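PDB 4S3J: cortical-lytic enzyme from Bacillus cereus, which acts as an N-acetylglucosaminidase that degrades partially broken-down spore cortex peptidoglycan during germination, recognising muramic acid delta-lactam residues. Local coordinates for residues S16-S19 with T24-E27; Y55-G60 with Y64-T69; A78-L83 with Y96-T101; D146-E151 with I200-Q205; P169-T174 with Q205-Y210. All coordinates share one frame; numbering follows the deposited sequence.

Interaction 1. Residues S16-S19 with T24-E27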
# COMPACT_ATOMS: atom_id res chain seq x y z
N SER A 16 29.50 -9.08 7.47
CA SER A 16 29.83 -10.14 6.53
C SER A 16 29.16 -9.89 5.17
O SER A 16 29.79 -10.14 4.14
CB SER A 16 29.48 -11.52 7.10
OG SER A 16 28.08 -11.76 7.21
N LEU A 17 27.93 -9.36 5.16
CA LEU A 17 27.26 -9.06 3.91
C LEU A 17 27.94 -7.93 3.17
O LEU A 17 28.09 -8.00 1.96
CB LEU A 17 25.79 -8.71 4.16
CG LEU A 17 24.91 -9.91 4.50
CD1 LEU A 17 23.55 -9.42 4.94
CD2 LEU A 17 24.78 -10.88 3.34
N ALA A 18 28.39 -6.91 3.89
CA ALA A 18 29.14 -5.82 3.26
C ALA A 18 30.43 -6.37 2.65
O ALA A 18 30.82 -5.97 1.55
CB ALA A 18 29.45 -4.73 4.27
N SER A 19 31.09 -7.29 3.36
CA SER A 19 32.36 -7.86 2.89
C SER A 19 32.11 -8.71 1.66
O SER A 19 32.84 -8.63 0.66
CB SER A 19 33.05 -8.67 4.00
OG SER A 19 34.22 -9.31 3.48
N THR A 24 29.37 -1.25 2.25
CA THR A 24 29.74 -0.86 3.60
C THR A 24 28.64 -1.28 4.58
O THR A 24 27.46 -1.29 4.25
CB THR A 24 29.94 0.66 3.73
OG1 THR A 24 28.70 1.35 3.67
CG2 THR A 24 30.87 1.19 2.65
N PRO A 25 29.03 -1.58 5.83
CA PRO A 25 28.04 -1.89 6.86
C PRO A 25 27.07 -0.73 7.08
O PRO A 25 25.89 -0.94 7.31
CB PRO A 25 28.89 -2.13 8.11
CG PRO A 25 30.23 -2.48 7.60
CD PRO A 25 30.41 -1.77 6.31
N ASP A 26 27.61 0.49 7.02
CA ASP A 26 26.80 1.67 7.29
C ASP A 26 25.68 1.80 6.25
O ASP A 26 24.57 2.16 6.59
CB ASP A 26 27.68 2.93 7.28
CG ASP A 26 28.48 3.11 8.56
OD1 ASP A 26 28.23 2.39 9.55
OD2 ASP A 26 29.35 4.00 8.58
N GLU A 27 25.99 1.48 5.00
CA GLU A 27 25.00 1.56 3.93
C GLU A 27 23.86 0.56 4.11
O GLU A 27 22.69 0.90 3.95
CB GLU A 27 25.69 1.32 2.59
CG GLU A 27 24.89 1.68 1.37
CD GLU A 27 25.78 1.89 0.17
OE1 GLU A 27 26.67 2.76 0.24
OE2 GLU A 27 25.60 1.17 -0.84

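Interaction 2. Residues Y55-G60 with Y64-T69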
# COMPACT_ATOMS: atom_id res chain seq x y z
N TYR A 55 23.61 -8.82 -10.69
CA TYR A 55 22.56 -9.40 -9.87
C TYR A 55 22.89 -10.81 -9.44
O TYR A 55 23.34 -11.61 -10.26
CB TYR A 55 21.24 -9.36 -10.63
CG TYR A 55 20.07 -9.90 -9.85
CD1 TYR A 55 19.40 -9.09 -8.92
CD2 TYR A 55 19.61 -11.20 -10.04
CE1 TYR A 55 18.35 -9.56 -8.21
CE2 TYR A 55 18.54 -11.68 -9.31
CZ TYR A 55 17.90 -10.84 -8.40
OH TYR A 55 16.83 -11.28 -7.66
N TYR A 56 22.65 -11.13 -8.16
CA TYR A 56 22.87 -12.48 -7.66
C TYR A 56 21.52 -13.13 -7.36
O TYR A 56 20.71 -12.62 -6.58
CB TYR A 56 23.78 -12.47 -6.43
CG TYR A 56 25.14 -11.94 -6.80
CD1 TYR A 56 26.08 -12.74 -7.43
CD2 TYR A 56 25.48 -10.62 -6.56
CE1 TYR A 56 27.31 -12.24 -7.81
CE2 TYR A 56 26.71 -10.12 -6.92
CZ TYR A 56 27.61 -10.93 -7.56
OH TYR A 56 28.85 -10.44 -7.92
N VAL A 57 21.29 -14.25 -8.02
CA VAL A 57 19.99 -14.92 -8.00
C VAL A 57 19.54 -15.30 -6.59
O VAL A 57 20.32 -15.78 -5.75
CB VAL A 57 20.03 -16.17 -8.94
CG1 VAL A 57 18.83 -17.07 -8.73
CG2 VAL A 57 20.15 -15.74 -10.41
N GLN A 58 18.28 -15.03 -6.32
CA GLN A 58 17.66 -15.30 -5.03
C GLN A 58 16.71 -16.50 -5.09
O GLN A 58 16.25 -16.87 -6.16
CB GLN A 58 16.89 -14.07 -4.56
CG GLN A 58 17.76 -12.85 -4.35
CD GLN A 58 18.80 -13.08 -3.30
OE1 GLN A 58 18.46 -13.37 -2.14
NE2 GLN A 58 20.08 -13.01 -3.70
N PRO A 59 16.38 -17.08 -3.93
CA PRO A 59 15.42 -18.19 -3.93
C PRO A 59 14.10 -17.86 -4.62
O PRO A 59 13.48 -16.82 -4.36
CB PRO A 59 15.21 -18.47 -2.44
CG PRO A 59 16.45 -17.94 -1.76
CD PRO A 59 16.93 -16.79 -2.59
N GLY A 60 13.68 -18.76 -5.51
CA GLY A 60 12.44 -18.61 -6.25
C GLY A 60 12.50 -17.73 -7.50
O GLY A 60 11.52 -17.62 -8.24
N TYR A 64 12.07 -14.43 -15.94
CA TYR A 64 10.89 -13.60 -16.11
C TYR A 64 10.73 -12.60 -14.94
O TYR A 64 10.54 -11.39 -15.17
CB TYR A 64 9.64 -14.47 -16.23
CG TYR A 64 8.38 -13.64 -16.31
CD1 TYR A 64 8.01 -13.03 -17.50
CD2 TYR A 64 7.59 -13.44 -15.19
CE1 TYR A 64 6.87 -12.25 -17.56
CE2 TYR A 64 6.47 -12.68 -15.25
CZ TYR A 64 6.11 -12.08 -16.43
OH TYR A 64 4.97 -11.31 -16.46
N ARG A 65 10.83 -13.08 -13.71
CA ARG A 65 10.68 -12.19 -12.55
C ARG A 65 11.75 -11.10 -12.54
O ARG A 65 11.47 -9.93 -12.30
CB ARG A 65 10.73 -12.96 -11.22
CG ARG A 65 10.61 -12.05 -10.00
CD ARG A 65 10.78 -12.81 -8.69
NE ARG A 65 10.79 -11.92 -7.52
CZ ARG A 65 9.70 -11.50 -6.88
NH1 ARG A 65 8.51 -11.88 -7.31
NH2 ARG A 65 9.80 -10.68 -5.82
N ILE A 66 12.99 -11.50 -12.78
CA ILE A 66 14.08 -10.54 -12.73
C ILE A 66 13.91 -9.46 -13.81
O ILE A 66 14.21 -8.28 -13.57
CB ILE A 66 15.44 -11.28 -12.87
CG1 ILE A 66 15.63 -12.24 -11.69
CG2 ILE A 66 16.60 -10.28 -12.99
CD1 ILE A 66 16.68 -13.32 -11.95
N SER A 67 13.46 -9.86 -14.99
CA SER A 67 13.21 -8.91 -16.07
C SER A 67 12.08 -7.95 -15.69
O SER A 67 12.17 -6.76 -15.97
CB SER A 67 12.91 -9.65 -17.38
OG SER A 67 11.68 -10.34 -17.38
N GLN A 68 11.04 -8.45 -15.03
CA GLN A 68 9.97 -7.57 -14.58
C GLN A 68 10.49 -6.60 -13.54
O GLN A 68 10.23 -5.40 -13.60
CB GLN A 68 8.79 -8.36 -13.99
CG GLN A 68 7.95 -9.10 -15.01
CD GLN A 68 7.28 -8.16 -16.00
OE1 GLN A 68 6.66 -7.18 -15.62
NE2 GLN A 68 7.43 -8.45 -17.29
N THR A 69 11.26 -7.11 -12.58
CA THR A 69 11.77 -6.27 -11.53
C THR A 69 12.60 -5.12 -12.08
O THR A 69 12.40 -3.97 -11.69
CB THR A 69 12.63 -7.09 -10.54
OG1 THR A 69 11.80 -8.02 -9.84
CG2 THR A 69 13.35 -6.19 -9.52
O HOH W 1 13.75 -11.54 -6.71

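Interaction 3. Residues A78-L83 with Y96-T101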
# COMPACT_ATOMS: atom_id res chain seq x y z
N ALA A 78 17.93 -12.49 -21.20
CA ALA A 78 18.35 -13.85 -21.51
C ALA A 78 19.54 -13.83 -22.48
O ALA A 78 20.55 -14.50 -22.25
CB ALA A 78 17.19 -14.64 -22.10
N LYS A 79 19.42 -13.07 -23.55
CA LYS A 79 20.48 -13.01 -24.55
C LYS A 79 21.82 -12.57 -23.97
O LYS A 79 22.86 -13.18 -24.24
CB LYS A 79 20.07 -12.11 -25.71
CG LYS A 79 21.15 -11.85 -26.74
CD LYS A 79 20.61 -11.18 -27.99
CE LYS A 79 21.77 -10.75 -28.90
NZ LYS A 79 22.78 -11.82 -29.12
N VAL A 80 21.83 -11.51 -23.16
CA VAL A 80 23.11 -10.94 -22.74
C VAL A 80 23.82 -11.88 -21.75
O VAL A 80 25.03 -11.74 -21.53
CB VAL A 80 22.93 -9.53 -22.14
CG1 VAL A 80 22.28 -9.57 -20.75
CG2 VAL A 80 24.27 -8.81 -22.10
N ASN A 81 23.08 -12.85 -21.21
CA ASN A 81 23.64 -13.83 -20.29
C ASN A 81 23.82 -15.21 -20.90
O ASN A 81 24.17 -16.16 -20.20
CB ASN A 81 22.75 -13.95 -19.05
CG ASN A 81 22.87 -12.75 -18.12
OD1 ASN A 81 23.87 -12.59 -17.40
ND2 ASN A 81 21.83 -11.91 -18.10
N ASN A 82 23.57 -15.32 -22.21
CA ASN A 82 23.64 -16.60 -22.91
C ASN A 82 22.78 -17.67 -22.26
O ASN A 82 23.22 -18.79 -22.02
CB ASN A 82 25.09 -17.12 -23.01
CG ASN A 82 25.22 -18.25 -24.00
OD1 ASN A 82 24.41 -18.38 -24.93
ND2 ASN A 82 26.24 -19.08 -23.81
N LEU A 83 21.54 -17.30 -21.92
CA LEU A 83 20.61 -18.22 -21.26
C LEU A 83 19.33 -18.36 -22.08
O LEU A 83 19.01 -17.48 -22.87
CB LEU A 83 20.26 -17.73 -19.85
CG LEU A 83 21.40 -17.58 -18.85
CD1 LEU A 83 20.89 -16.95 -17.55
CD2 LEU A 83 22.05 -18.92 -18.57
N TYR A 96 24.24 -10.54 -15.55
CA TYR A 96 24.39 -9.17 -16.03
C TYR A 96 22.98 -8.65 -16.35
O TYR A 96 22.21 -9.33 -17.06
CB TYR A 96 25.29 -9.08 -17.27
CG TYR A 96 25.45 -7.66 -17.75
CD1 TYR A 96 24.55 -7.11 -18.63
CD2 TYR A 96 26.47 -6.85 -17.27
CE1 TYR A 96 24.66 -5.80 -19.04
CE2 TYR A 96 26.59 -5.53 -17.67
CZ TYR A 96 25.67 -5.01 -18.55
OH TYR A 96 25.75 -3.70 -18.98
N VAL A 97 22.63 -7.49 -15.82
CA VAL A 97 21.30 -6.91 -15.99
C VAL A 97 21.40 -5.56 -16.71
O VAL A 97 21.95 -4.60 -16.16
CB VAL A 97 20.57 -6.72 -14.65
CG1 VAL A 97 19.14 -6.19 -14.86
CG2 VAL A 97 20.49 -8.01 -13.89
N PRO A 98 20.93 -5.48 -17.97
CA PRO A 98 21.01 -4.18 -18.66
C PRO A 98 20.17 -3.12 -17.97
O PRO A 98 19.29 -3.49 -17.19
CB PRO A 98 20.45 -4.48 -20.05
CG PRO A 98 20.58 -5.97 -20.22
CD PRO A 98 20.43 -6.55 -18.84
N LYS A 99 20.49 -1.85 -18.21
CA LYS A 99 19.71 -0.73 -17.70
C LYS A 99 18.29 -0.86 -18.28
O LYS A 99 18.12 -1.04 -19.49
CB LYS A 99 20.36 0.61 -18.09
CG LYS A 99 19.63 1.84 -17.58
CD LYS A 99 20.24 3.17 -18.07
CE LYS A 99 19.47 4.38 -17.52
NZ LYS A 99 20.05 5.71 -17.86
N GLY A 100 17.28 -0.76 -17.42
CA GLY A 100 15.90 -0.91 -17.88
C GLY A 100 15.28 0.46 -18.07
O GLY A 100 15.96 1.46 -17.87
N THR A 101 14.02 0.50 -18.49
CA THR A 101 13.31 1.78 -18.59
C THR A 101 12.12 1.80 -17.62
O THR A 101 11.16 1.03 -17.78
CB THR A 101 12.83 2.06 -20.01
OG1 THR A 101 11.85 1.08 -20.38
CG2 THR A 101 14.01 1.98 -20.98

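Interaction 4. Residues D146-E151 with I200-Q205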
# COMPACT_ATOMS: atom_id res chain seq x y z
N ASP A 146 -26.23 17.81 8.41
CA ASP A 146 -26.57 19.16 7.96
C ASP A 146 -25.71 19.61 6.77
O ASP A 146 -25.79 20.76 6.35
CB ASP A 146 -26.45 20.16 9.12
CG ASP A 146 -25.04 20.28 9.66
OD1 ASP A 146 -24.15 19.54 9.22
OD2 ASP A 146 -24.84 21.12 10.57
N GLY A 147 -24.93 18.70 6.21
CA GLY A 147 -24.15 18.99 5.03
C GLY A 147 -22.85 19.72 5.31
O GLY A 147 -22.28 20.32 4.41
N THR A 148 -22.41 19.71 6.56
CA THR A 148 -21.11 20.28 6.92
C THR A 148 -20.14 19.12 7.17
O THR A 148 -20.54 17.96 7.13
CB THR A 148 -21.19 21.19 8.18
OG1 THR A 148 -21.52 20.42 9.35
CG2 THR A 148 -22.22 22.31 7.98
N LEU A 149 -18.87 19.47 7.39
CA LEU A 149 -17.81 18.50 7.63
C LEU A 149 -17.19 18.72 9.01
O LEU A 149 -16.99 19.86 9.43
CB LEU A 149 -16.72 18.63 6.57
CG LEU A 149 -17.07 18.38 5.09
CD1 LEU A 149 -15.92 18.82 4.16
CD2 LEU A 149 -17.37 16.91 4.84
N LYS A 150 -16.86 17.62 9.69
CA LYS A 150 -16.02 17.66 10.88
C LYS A 150 -14.56 17.60 10.45
O LYS A 150 -14.13 16.59 9.89
CB LYS A 150 -16.31 16.48 11.80
CG LYS A 150 -15.56 16.54 13.11
CD LYS A 150 -15.77 15.30 13.94
CE LYS A 150 -14.88 15.32 15.18
NZ LYS A 150 -15.04 14.11 16.01
N GLU A 151 -13.81 18.68 10.70
CA GLU A 151 -12.41 18.73 10.30
C GLU A 151 -11.54 18.01 11.32
O GLU A 151 -11.71 18.20 12.53
CB GLU A 151 -11.92 20.17 10.19
CG GLU A 151 -12.62 21.01 9.14
CD GLU A 151 -11.82 22.24 8.75
OE1 GLU A 151 -10.65 22.36 9.19
OE2 GLU A 151 -12.36 23.08 8.00
N ILE A 200 -22.01 19.89 -1.08
CA ILE A 200 -21.04 20.04 -2.16
C ILE A 200 -20.41 21.44 -2.09
O ILE A 200 -19.22 21.60 -2.30
CB ILE A 200 -21.68 19.80 -3.54
CG1 ILE A 200 -22.15 18.35 -3.64
CG2 ILE A 200 -20.70 20.12 -4.66
CD1 ILE A 200 -22.94 18.03 -4.87
N THR A 201 -21.22 22.44 -1.78
CA THR A 201 -20.69 23.79 -1.62
C THR A 201 -19.62 23.84 -0.53
O THR A 201 -18.56 24.42 -0.73
CB THR A 201 -21.83 24.78 -1.29
OG1 THR A 201 -22.69 24.90 -2.43
CG2 THR A 201 -21.30 26.16 -0.96
N ASN A 202 -19.89 23.20 0.61
CA ASN A 202 -18.94 23.21 1.72
C ASN A 202 -17.66 22.44 1.41
O ASN A 202 -16.57 22.81 1.85
CB ASN A 202 -19.57 22.64 3.00
CG ASN A 202 -20.54 23.60 3.65
OD1 ASN A 202 -20.35 24.81 3.58
ND2 ASN A 202 -21.58 23.06 4.27
N ILE A 203 -17.82 21.34 0.67
CA ILE A 203 -16.68 20.54 0.22
C ILE A 203 -15.75 21.37 -0.66
O ILE A 203 -14.52 21.32 -0.50
CB ILE A 203 -17.15 19.29 -0.55
CG1 ILE A 203 -17.81 18.31 0.42
CG2 ILE A 203 -15.99 18.61 -1.30
CD1 ILE A 203 -18.61 17.22 -0.26
N LEU A 204 -16.31 22.11 -1.61
CA LEU A 204 -15.49 22.92 -2.51
C LEU A 204 -14.77 24.04 -1.75
O LEU A 204 -13.60 24.31 -2.03
CB LEU A 204 -16.34 23.53 -3.61
CG LEU A 204 -17.04 22.55 -4.55
CD1 LEU A 204 -18.00 23.29 -5.48
CD2 LEU A 204 -16.05 21.76 -5.33
N GLN A 205 -15.46 24.69 -0.81
CA GLN A 205 -14.82 25.74 -0.03
C GLN A 205 -13.71 25.18 0.86
O GLN A 205 -12.66 25.80 0.99
CB GLN A 205 -15.84 26.46 0.86
CG GLN A 205 -16.71 27.44 0.10
CD GLN A 205 -17.86 27.96 0.94
OE1 GLN A 205 -18.02 27.58 2.11
NE2 GLN A 205 -18.67 28.84 0.35

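Interaction 5. Residues P169-T174 with Q205-Y210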
# COMPACT_ATOMS: atom_id res chain seq x y z
N PRO A 169 -2.49 17.24 -1.42
CA PRO A 169 -3.27 16.69 -0.31
C PRO A 169 -4.70 16.37 -0.75
O PRO A 169 -5.30 17.18 -1.44
CB PRO A 169 -3.22 17.79 0.75
CG PRO A 169 -3.04 19.04 -0.03
CD PRO A 169 -2.25 18.68 -1.26
N MET A 170 -5.20 15.18 -0.41
CA MET A 170 -6.59 14.81 -0.71
C MET A 170 -7.53 15.28 0.39
O MET A 170 -7.17 15.30 1.58
CB MET A 170 -6.69 13.29 -0.88
CG MET A 170 -5.98 12.75 -2.12
SD MET A 170 -5.54 10.99 -2.03
CE MET A 170 -7.12 10.21 -1.78
N LEU A 171 -8.72 15.70 -0.02
CA LEU A 171 -9.81 15.97 0.91
C LEU A 171 -10.56 14.66 1.08
O LEU A 171 -11.38 14.29 0.23
CB LEU A 171 -10.71 17.09 0.38
CG LEU A 171 -12.00 17.36 1.17
CD1 LEU A 171 -11.76 17.50 2.65
CD2 LEU A 171 -12.69 18.61 0.66
N VAL A 172 -10.25 13.94 2.15
CA VAL A 172 -10.84 12.64 2.38
C VAL A 172 -12.12 12.78 3.21
O VAL A 172 -12.08 13.19 4.35
CB VAL A 172 -9.87 11.69 3.12
CG1 VAL A 172 -10.50 10.34 3.35
CG2 VAL A 172 -8.54 11.54 2.36
N ILE A 173 -13.24 12.41 2.60
CA ILE A 173 -14.55 12.56 3.23
C ILE A 173 -15.17 11.19 3.49
O ILE A 173 -15.33 10.39 2.57
CB ILE A 173 -15.49 13.41 2.35
CG1 ILE A 173 -14.89 14.80 2.15
CG2 ILE A 173 -16.86 13.55 2.98
CD1 ILE A 173 -15.40 15.51 0.93
N THR A 174 -15.56 10.94 4.74
CA THR A 174 -16.17 9.67 5.13
C THR A 174 -17.59 9.85 5.63
O THR A 174 -17.97 10.92 6.12
CB THR A 174 -15.37 8.96 6.26
OG1 THR A 174 -15.18 9.85 7.37
CG2 THR A 174 -14.01 8.52 5.76
N GLN A 205 -15.46 24.69 -0.81
CA GLN A 205 -14.82 25.74 -0.03
C GLN A 205 -13.71 25.18 0.86
O GLN A 205 -12.66 25.80 0.99
CB GLN A 205 -15.84 26.46 0.86
CG GLN A 205 -16.71 27.44 0.10
CD GLN A 205 -17.86 27.96 0.94
OE1 GLN A 205 -18.02 27.58 2.11
NE2 GLN A 205 -18.67 28.84 0.35
N THR A 206 -13.92 24.00 1.43
CA THR A 206 -12.89 23.34 2.24
C THR A 206 -11.67 22.96 1.38
O THR A 206 -10.53 23.25 1.76
CB THR A 206 -13.45 22.09 2.95
OG1 THR A 206 -14.51 22.46 3.83
CG2 THR A 206 -12.37 21.37 3.75
N ALA A 207 -11.90 22.37 0.21
CA ALA A 207 -10.81 21.98 -0.69
C ALA A 207 -10.00 23.19 -1.11
O ALA A 207 -8.77 23.17 -1.08
CB ALA A 207 -11.36 21.29 -1.91
N GLU A 208 -10.69 24.27 -1.47
CA GLU A 208 -10.00 25.45 -1.92
C GLU A 208 -9.22 26.09 -0.77
O GLU A 208 -8.12 26.60 -0.97
CB GLU A 208 -11.00 26.43 -2.52
CG GLU A 208 -10.46 27.79 -2.81
CD GLU A 208 -11.54 28.68 -3.38
OE1 GLU A 208 -11.83 28.55 -4.58
OE2 GLU A 208 -12.12 29.47 -2.60
N LYS A 209 -9.76 26.02 0.44
CA LYS A 209 -9.06 26.57 1.60
C LYS A 209 -7.70 25.89 1.87
O LYS A 209 -6.73 26.55 2.21
CB LYS A 209 -9.93 26.48 2.85
CG LYS A 209 -9.24 26.99 4.11
CD LYS A 209 -10.12 26.90 5.34
CE LYS A 209 -9.38 27.40 6.57
NZ LYS A 209 -10.21 27.29 7.81
N TYR A 210 -7.63 24.57 1.69
CA TYR A 210 -6.42 23.83 2.09
C TYR A 210 -5.58 23.36 0.91
O TYR A 210 -4.58 22.66 1.11
CB TYR A 210 -6.81 22.62 2.95
CG TYR A 210 -7.37 23.00 4.30
CD1 TYR A 210 -6.59 23.70 5.22
CD2 TYR A 210 -8.66 22.66 4.66
CE1 TYR A 210 -7.10 24.05 6.46
CE2 TYR A 210 -9.17 23.00 5.90
CZ TYR A 210 -8.39 23.69 6.79
OH TYR A 210 -8.92 24.03 8.02

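Interaction 1. Residues S16-S19 with T24-E27
Ala18 CB sits against the peptide link between Thr24 and Pro25, 3.5 Å from Pro25 N and nearly as close to the carbonyl carbon of Thr24. The proline ring extends the contact, with Pro25 CD 3.7 Å and Pro25 CG 4.1 Å from Ala18 CB. These are the two consecutive helices, 14-21 and 25-31, of the first LysM domain, a beta-alpha-alpha-beta unit whose strands 3-7 and 45-49 pair antiparallel. The short link between the helices brings the CA atoms of Ala18 and Thr24 to within 5.0 Å, and at that spacing the small alanine side chain already touches the backbone ahead of it. Ala18 also packs on Ile28, one turn into the second helix. Its neighbour Leu17 points elsewhere and reaches Ile28, Leu40 and Leu46, joining the helices to the strand 45-49.

Further out, Thr24 holds the N-cap position of the second helix. Its CB bond leads away from Ala18, and a chi1 of 72° turns the hydroxyl back over the first turn of its own helix. Glu27 N donates to Thr24 OG1 at 3.0 Å with an N-H...O angle of 151°.

Interaction 2. Residues Y55-G60 with Y64-T69
Two first torsions bring Tyr55 and Ile66 together. In Tyr55 the ring carbon CG lies anti to the backbone N (chi1 -178°), carrying the ring from the strand over to the helix; in Ile66 CG1 stands anti to the carbonyl carbon (chi1 -62°), and the extended second torsion sends CD1 forward to the ring. Ile66 CD1 ends 3.6 Å from Tyr55 CE2, approaching the ring obliquely, while Ile66 CG1 lies 3.8 Å from that same carbon. Val57 CG2 adds a looser contact, 4.5 Å from Ile66 CD1.

This is the second LysM domain, another beta-alpha-alpha-beta unit, and the contact packs its first helix, 63-70, against strand 54-56 and the residue after it. Ile66 and Val57 both touch Leu95 on the partner strand 94-96, and Ile66 also meets Leu77 of the second helix, so the Tyr55-Ile66 pair is buried between sheet and helices.

Beyond this apolar patch the chemistry turns polar. A water donates to Tyr55 OH and accepts from Arg65 NE at 3.1 Å, lying in the guanidinium plane at its edge. The Tyr55 hydroxyl has a firmer partner in Asp61 OD2, an oxygen that Gln58 N also binds, while Arg65 NH1 reaches across to Ser392 on helix 387-400 of the glycosidase domain. Toward the first LysM domain, Gln58 folds back so that its NE2 donates to Tyr56 O at 3.0 Å, nearly straight at 171°, leaving Gln58 OE1 to accept from Thr7 N.

Interaction 3. Residues A78-L83 with Y96-T101
Asn81 reaches across to the backbone of Tyr96. From Asn81 CB, the torsion chi1 of -74° sets CG beside its own backbone N and brings the flat amide up to the Tyr96 main chain, with Asn81 CG 3.6 Å from Tyr96 O. At the tip the two amide atoms divide the work. Asn81 OD1 accepts from Tyr96 N at 2.8 Å, almost straight at 166°, with the donor in the carbonyl plane on a lone pair. Asn81 ND2 donates an N-H bond to Tyr96 O, also at 2.8 Å and on a lone pair, though bent to 153°. One side chain thus satisfies both the N-H and the C=O of a single residue, and two bonds at once fix the rotation of the amide; ND2 also binds Leu77 O.

Beside this pair, Val80 supplies the apolar part. Its CG2 lies 3.9 Å from Tyr96 CD1, the two side chains crossing at about a right angle. Val80 CG1 lies against Tyr96 O, 3.7 Å away, and then meets Pro98 CG at 4.0 Å.

A Schellman motif closes the helix here: Leu83 N returns to Ala78 O at 3.0 Å, Asn82 N bonds to Lys79 O, and Asn82 takes the positive phi. The contact lies at the surface of the second LysM domain, where the turn that follows helix 74-80 is tied through Asn81 to Tyr96, at the end of strand 94-96, itself paired antiparallel with 54-56; Asn81 and Leu83 both touch Leu95, and Leu83 reaches Leu63 of helix 63-70.

Interaction 4. Residues D146-E151 with I200-Q205
What stands out here is the direction from which Gly147 O is met: Asn202 ND2 donates at 2.8 Å, nearly straight at 168°, yet stands 42° out of the carbonyl plane and so on neither lone pair. The oxygen does lie in the amide plane of Asn202, so the N-H points at it within that plane, and the tilt is all on the carbonyl side. Asn202 gets there with its CG beside its own backbone N (chi1 -75°), rising from the helix to the turn. Next to it, Thr148 CG2 lies 3.8 Å from Asn202 ND2, the two side chains running side by side in the same direction.

An Asx turn shapes the backbone that offers this carbonyl. Asp146 OD1 accepts from Thr148 N at 3.2 Å and from Thr148 OG1 at 2.8 Å, both coming from the same face of the carboxylate, and Gly147 between them adopts a positive phi.

One residue further along the chain the contact becomes apolar but loose, with Leu149 CD1 4.2 Å from Ile203 CG1. Leu149 belongs to the short strand 149-150, which runs antiparallel to 135-143 of the TIM barrel and places its side chain on Phe141, Ile173 and Phe199. Helix 193-210 lies outside the barrel wall: Ile203 packs on Leu171 and Ile173 of strand 168-177, while Ile200 turns to the adjacent helix 227-240.

Interaction 5. Residues P169-T174 with Q205-Y210
Leu171 pushes its branched end against helix 193-210 close to the helix C-terminus. Its CD2 lies 3.9 Å from both Ala207 CB and Ala207 N, and its CD1 is 4.1 Å from Thr206 CG2, so one leucine spans two consecutive helix residues. This is a wall of the TIM barrel of a family 18 glycosidase: strand 168-177 lies inside, helix 193-210 covers its outer side, and the chain then returns as the parallel strand 214-218. The segments run roughly antiparallel, at 152°, their axes approaching to 9.2 Å.

The CB of Leu171 already points at the helix, and with chi1 at 173° CG swings away from the residue's own N, leaving both methyls facing Thr206 and Ala207. Small partners let it come in: Ala207 offers just a methyl, and the CA atoms of Leu171 and Ala207 come within 6.3 Å. Thr206 turns its methyl to the leucine, the side chains crossing at about a right angle, while its OG1 bonds back to Asn202 O. Phe141 of strand 135-143 touches both Leu171 and Thr206, while the Leu171 backbone pairs with Asp214 and His216 of strand 214-218, which leads to Glu220, the probable proton donor.

At the helix end Tyr210 OH is held by Glu151 OE1, and Lys209 CG sits over the Tyr210 ring centre. Pro169 CG lies 4.1 Å from Tyr210 O.

How the interactions relate
Interactions 1, 2 and 3 belong to the two LysM domains; 4 and 5 lie across the chain's centre, on the catalytic barrel. Interactions 2 and 5 are buried and mainly apolar, each setting a helix on a strand, though in 2 a water links Tyr55 to Arg65. Interaction 3 is a surface contact carried by a two-bond amide, while 1 and 4 are partly buried, the first pure van der Waals and the second led by one hydrogen bond. Interactions 2 and 3 touch where Tyr55 CB meets Val97 CG2. Interactions 4 and 5 share helix 193-210, joined by a probable Glu151 OE1 - Tyr210 OH hydrogen bond and by Leu149 on Ile173. Interaction 1 touches none of the others.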